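Local coordinates for UPF0255 protein frsA (Vibrio vulnificus, PDB 4I4C) that probably hydrolyses carboxylic esters, as a two-domain member of the FrsA family within the alpha/beta-hydrolase clan, at residues Val279-Leu284 / Leu343-Leu349; Ser164-Ile168 / Trp210-Arg214. One frame throughout, in Å; residues are numbered along the deposited sequence.

Contact 1 (Val279-Leu284 / Leu343-Leu349); sequences VRLSFL and LKVQGFL
Arg280 reaches from helix 273-284 to the side-chain amide of Gln346 in the loop that follows helix 331-337. Arg280 NE donates to Gln346 OE1 at 3.1 Å with an N-H...O angle of 158°; the oxygen lies at the edge of the guanidinium, 5° from its plane, and the donor sits in the carbonyl plane of the amide. A weak second bond runs from Arg280 NH1 to Gln346 OE1 at 3.4 Å. Each residue also has a partner outside the contact: Arg280 NH2 makes a salt bridge with Asp243 and a hydrogen bond with Ser245, while Gln346 NE2 donates to the carbonyl of Ala340. The arginine chain, extended from CG to NE, passes over the Phe348 ring, with Arg280 CG 4.2 Å from the ring centroid in a CH-pi contact, and Phe348 CZ lies over one guanidinium face. Phe283 and Phe348 run past each other in opposite directions, their ring planes at 58°, CB of Phe283 being 3.8 Å from Phe348 CD1. The face of the Phe283 ring is turned to the Phe348 carbonyl oxygen, which is 3.3 Å from Phe283 CZ. Leu343 CD1 packs on Val279 CB at 3.6 Å. Gln346 sits within a type I turn, Lys344 to Gly347, flanked by Leu343 and Phe348. The chemistry implies a loop tied to the helix by one shared amide oxygen, with Asp243 probably balancing the arginine's charge.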
# COMPACT_ATOMS: atom_id res chain seq x y z
N VAL A 279 -5.25 -11.18 -7.91
CA VAL A 279 -6.33 -11.87 -8.61
C VAL A 279 -5.81 -12.30 -9.97
O VAL A 279 -5.97 -13.45 -10.37
CB VAL A 279 -7.54 -10.96 -8.88
CG1 VAL A 279 -8.54 -11.71 -9.71
CG2 VAL A 279 -8.18 -10.49 -7.60
N ARG A 280 -5.20 -11.37 -10.66
CA ARG A 280 -4.51 -11.62 -11.89
C ARG A 280 -3.62 -12.83 -11.81
O ARG A 280 -3.69 -13.73 -12.59
CB ARG A 280 -3.68 -10.44 -12.26
CG ARG A 280 -3.83 -10.03 -13.65
CD ARG A 280 -2.75 -9.18 -14.08
NE ARG A 280 -2.93 -8.87 -15.48
CZ ARG A 280 -2.04 -9.19 -16.38
NH1 ARG A 280 -2.22 -8.94 -17.64
NH2 ARG A 280 -0.97 -9.80 -16.00
N LEU A 281 -2.80 -12.83 -10.80
CA LEU A 281 -1.89 -13.95 -10.56
C LEU A 281 -2.62 -15.26 -10.23
O LEU A 281 -2.11 -16.35 -10.53
CB LEU A 281 -0.90 -13.58 -9.44
CG LEU A 281 0.13 -14.64 -9.06
CD1 LEU A 281 0.89 -15.12 -10.29
CD2 LEU A 281 1.10 -14.08 -8.03
N SER A 282 -3.81 -15.17 -9.64
CA SER A 282 -4.53 -16.35 -9.19
C SER A 282 -5.21 -17.02 -10.37
O SER A 282 -5.65 -18.16 -10.27
CB SER A 282 -5.56 -15.99 -8.12
OG SER A 282 -4.93 -15.62 -6.90
N PHE A 283 -5.29 -16.29 -11.49
CA PHE A 283 -5.77 -16.87 -12.74
C PHE A 283 -4.59 -17.39 -13.55
O PHE A 283 -4.71 -18.39 -14.26
CB PHE A 283 -6.53 -15.84 -13.55
CG PHE A 283 -7.95 -15.63 -13.10
CD1 PHE A 283 -8.26 -14.70 -12.12
CD2 PHE A 283 -8.98 -16.36 -13.67
CE1 PHE A 283 -9.56 -14.50 -11.72
CE2 PHE A 283 -10.29 -16.16 -13.27
CZ PHE A 283 -10.58 -15.23 -12.30
N LEU A 284 -3.45 -16.72 -13.44
CA LEU A 284 -2.28 -17.10 -14.22
C LEU A 284 -1.59 -18.36 -13.68
O LEU A 284 -1.12 -19.20 -14.46
CB LEU A 284 -1.29 -15.93 -14.31
CG LEU A 284 -1.74 -14.73 -15.15
CD1 LEU A 284 -0.87 -13.51 -14.87
CD2 LEU A 284 -1.71 -15.05 -16.62
N LEU A 343 -9.83 -5.72 -14.58
CA LEU A 343 -9.61 -7.15 -14.80
C LEU A 343 -10.73 -7.76 -15.64
O LEU A 343 -10.61 -8.88 -16.12
CB LEU A 343 -9.49 -7.89 -13.46
CG LEU A 343 -8.24 -7.65 -12.61
CD1 LEU A 343 -8.34 -8.44 -11.31
CD2 LEU A 343 -6.99 -8.02 -13.37
N LYS A 344 -11.81 -7.01 -15.78
CA LYS A 344 -12.88 -7.35 -16.70
C LYS A 344 -12.47 -6.93 -18.11
O LYS A 344 -12.58 -7.71 -19.06
CB LYS A 344 -14.18 -6.65 -16.30
CG LYS A 344 -15.43 -7.15 -17.01
CD LYS A 344 -16.55 -6.14 -16.87
CE LYS A 344 -17.86 -6.83 -16.50
NZ LYS A 344 -18.26 -7.83 -17.52
N VAL A 345 -11.98 -5.70 -18.25
CA VAL A 345 -11.48 -5.21 -19.53
C VAL A 345 -10.32 -6.06 -20.07
O VAL A 345 -10.16 -6.22 -21.29
CB VAL A 345 -11.13 -3.71 -19.46
CG1 VAL A 345 -10.50 -3.23 -20.76
CG2 VAL A 345 -12.38 -2.92 -19.14
N GLN A 346 -9.54 -6.64 -19.16
CA GLN A 346 -8.44 -7.51 -19.56
C GLN A 346 -8.88 -8.96 -19.89
O GLN A 346 -8.11 -9.71 -20.48
CB GLN A 346 -7.35 -7.51 -18.49
CG GLN A 346 -6.79 -6.13 -18.21
CD GLN A 346 -5.62 -6.18 -17.26
OE1 GLN A 346 -5.06 -7.25 -17.03
NE2 GLN A 346 -5.26 -5.04 -16.68
N GLY A 347 -10.10 -9.32 -19.50
CA GLY A 347 -10.70 -10.59 -19.91
C GLY A 347 -10.69 -11.69 -18.86
O GLY A 347 -11.04 -12.84 -19.13
N PHE A 348 -10.29 -11.34 -17.64
CA PHE A 348 -10.14 -12.32 -16.57
C PHE A 348 -11.44 -12.64 -15.85
O PHE A 348 -11.49 -13.54 -15.01
CB PHE A 348 -9.11 -11.82 -15.54
CG PHE A 348 -7.70 -11.85 -16.04
CD1 PHE A 348 -6.97 -13.04 -16.01
CD2 PHE A 348 -7.09 -10.71 -16.52
CE1 PHE A 348 -5.67 -13.08 -16.46
CE2 PHE A 348 -5.79 -10.75 -16.98
CZ PHE A 348 -5.08 -11.93 -16.94
N LEU A 349 -12.50 -11.90 -16.16
CA LEU A 349 -13.73 -12.01 -15.38
C LEU A 349 -14.95 -12.29 -16.26
O LEU A 349 -16.03 -11.73 -16.02
CB LEU A 349 -13.95 -10.76 -14.54
CG LEU A 349 -12.89 -10.49 -13.46
CD1 LEU A 349 -13.21 -9.20 -12.74
CD2 LEU A 349 -12.80 -11.67 -12.48

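Contact 2 (Ser164-Ile168 / Trp210-Arg214)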
# COMPACT_ATOMS: atom_id res chain seq x y z
N SER A 164 14.64 -7.80 15.98
CA SER A 164 13.51 -8.65 16.28
C SER A 164 13.96 -10.07 16.57
O SER A 164 14.96 -10.53 16.02
CB SER A 164 12.51 -8.67 15.11
OG SER A 164 11.36 -9.40 15.47
N LYS A 165 13.21 -10.74 17.43
CA LYS A 165 13.38 -12.17 17.63
C LYS A 165 12.90 -12.94 16.40
O LYS A 165 13.24 -14.11 16.21
CB LYS A 165 12.60 -12.62 18.88
CG LYS A 165 11.11 -12.76 18.65
CD LYS A 165 10.31 -12.76 19.95
CE LYS A 165 9.04 -13.59 19.80
NZ LYS A 165 8.00 -13.27 20.82
N TYR A 166 12.11 -12.29 15.54
CA TYR A 166 11.67 -12.92 14.30
C TYR A 166 12.71 -12.74 13.21
O TYR A 166 13.62 -11.93 13.33
CB TYR A 166 10.34 -12.34 13.82
CG TYR A 166 9.17 -12.55 14.75
CD1 TYR A 166 8.38 -13.68 14.65
CD2 TYR A 166 8.85 -11.60 15.71
CE1 TYR A 166 7.30 -13.88 15.49
CE2 TYR A 166 7.77 -11.79 16.56
CZ TYR A 166 7.00 -12.94 16.45
OH TYR A 166 5.93 -13.14 17.28
N ILE A 167 12.57 -13.49 12.13
CA ILE A 167 13.59 -13.47 11.11
C ILE A 167 13.13 -12.76 9.85
O ILE A 167 12.16 -13.18 9.21
CB ILE A 167 14.04 -14.90 10.77
CG1 ILE A 167 14.55 -15.61 12.03
CG2 ILE A 167 15.09 -14.88 9.68
CD1 ILE A 167 15.28 -16.90 11.76
N ILE A 168 13.81 -11.68 9.49
CA ILE A 168 13.44 -10.94 8.28
C ILE A 168 14.60 -10.84 7.31
O ILE A 168 15.64 -10.27 7.62
CB ILE A 168 12.92 -9.51 8.58
CG1 ILE A 168 11.77 -9.54 9.60
CG2 ILE A 168 12.46 -8.83 7.29
CD1 ILE A 168 12.21 -9.51 11.04
N TRP A 210 4.01 -4.59 8.79
CA TRP A 210 4.62 -5.34 9.87
C TRP A 210 3.61 -6.00 10.82
O TRP A 210 3.80 -7.13 11.23
CB TRP A 210 5.59 -4.47 10.68
CG TRP A 210 5.98 -5.13 11.95
CD1 TRP A 210 5.61 -4.77 13.21
CD2 TRP A 210 6.79 -6.30 12.09
NE1 TRP A 210 6.15 -5.64 14.13
CE2 TRP A 210 6.88 -6.59 13.47
CE3 TRP A 210 7.46 -7.13 11.18
CZ2 TRP A 210 7.60 -7.67 13.96
CZ3 TRP A 210 8.18 -8.21 11.67
CH2 TRP A 210 8.24 -8.47 13.05
N ARG A 211 2.53 -5.30 11.15
CA ARG A 211 1.53 -5.86 12.07
C ARG A 211 0.69 -6.97 11.44
O ARG A 211 0.08 -7.78 12.15
CB ARG A 211 0.64 -4.75 12.65
CG ARG A 211 1.44 -3.69 13.42
CD ARG A 211 0.77 -3.27 14.73
NE ARG A 211 1.70 -2.51 15.57
CZ ARG A 211 1.39 -1.95 16.74
NH1 ARG A 211 0.16 -2.05 17.23
NH2 ARG A 211 2.32 -1.27 17.42
N LEU A 212 0.65 -7.01 10.11
CA LEU A 212 -0.04 -8.11 9.43
C LEU A 212 0.66 -9.41 9.80
O LEU A 212 0.01 -10.39 10.16
CB LEU A 212 -0.01 -7.91 7.92
CG LEU A 212 -0.61 -9.05 7.11
CD1 LEU A 212 -2.04 -9.30 7.59
CD2 LEU A 212 -0.57 -8.66 5.64
N PHE A 213 1.99 -9.40 9.72
CA PHE A 213 2.81 -10.54 10.13
C PHE A 213 2.81 -10.73 11.65
O PHE A 213 2.53 -11.82 12.14
CB PHE A 213 4.25 -10.38 9.62
CG PHE A 213 5.21 -11.42 10.15
CD1 PHE A 213 5.23 -12.71 9.63
CD2 PHE A 213 6.11 -11.11 11.16
CE1 PHE A 213 6.11 -13.66 10.11
CE2 PHE A 213 6.99 -12.07 11.65
CZ PHE A 213 6.99 -13.34 11.12
N ARG A 214 3.13 -9.68 12.40
CA ARG A 214 3.33 -9.82 13.86
C ARG A 214 2.09 -10.29 14.61
O ARG A 214 2.16 -11.14 15.48
CB ARG A 214 3.85 -8.52 14.48
CG ARG A 214 4.44 -8.69 15.88
CD ARG A 214 4.56 -7.31 16.58
NE ARG A 214 3.25 -6.68 16.69
CZ ARG A 214 3.01 -5.49 17.24
NH1 ARG A 214 4.01 -4.76 17.74
NH2 ARG A 214 1.77 -5.03 17.28
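The junction between helix 144-163 and the first strand of the mixed sheet, 167-175, is where Tyr166 meets the aromatic side of helix 210-217. Tyr166 and Phe213 form an offset edge-to-face pair: the edge of Phe213 is directed at the tyrosine face, with centroids 5.3 Å apart and planes at 80°. The touching is done by Phe213 CE2, which comes to 3.7 Å from Tyr166 CD1, so the contact falls on the root of the tyrosine ring and not on its hydroxyl end. Phe213 CG stands anti to the backbone N (chi1 172°), which carries the ring from the helix toward the tyrosine. Trp210, one helical turn earlier, presents the far end of its six-membered ring, its CH2 atom lying 4.2 Å from Tyr166 CD2 at the indole edge. Ser164, the first residue to leave the helix, makes an ST turn here: Ser164 OG accepts from the backbone N of Tyr166 at 3.0 Å, and the same oxygen comes to 4.1 Å from Trp210 CH2. In the alpha/beta-hydrolase sheet, 167-175 is an outermost strand, and from it Ile168 CD1 approaches Trp210 CZ3 at 4.3 Å. Arg214 CB lies over one face of the indole. The indole also has partners beyond the contact: it is stacked with Phe126 and weakly hydrogen-bonded through NE1 to Glu123, which also forms a salt bridge with Arg214.

Contacts 1 and 2 follow one another along the chain and do not touch: their centres are 31 Å apart and their nearest atoms about 15 Å. Contact 2 sets helix 210-217 against the start of the outermost strand 167-175, whereas contact 1 adds a loop to helix 273-284, which itself packs on strands 266-271 and 291-295. Leu212, which lies on the helical segment of contact 2 but does not touch 164-168, lines the pocket of the polyether ligand, whereas contact 1 stays back from the hexanoic acid, with the Leu343 side chain about 12 Å from it. Helix 273-284 nevertheless begins at Phe273, a residue of the hexanoic acid pocket.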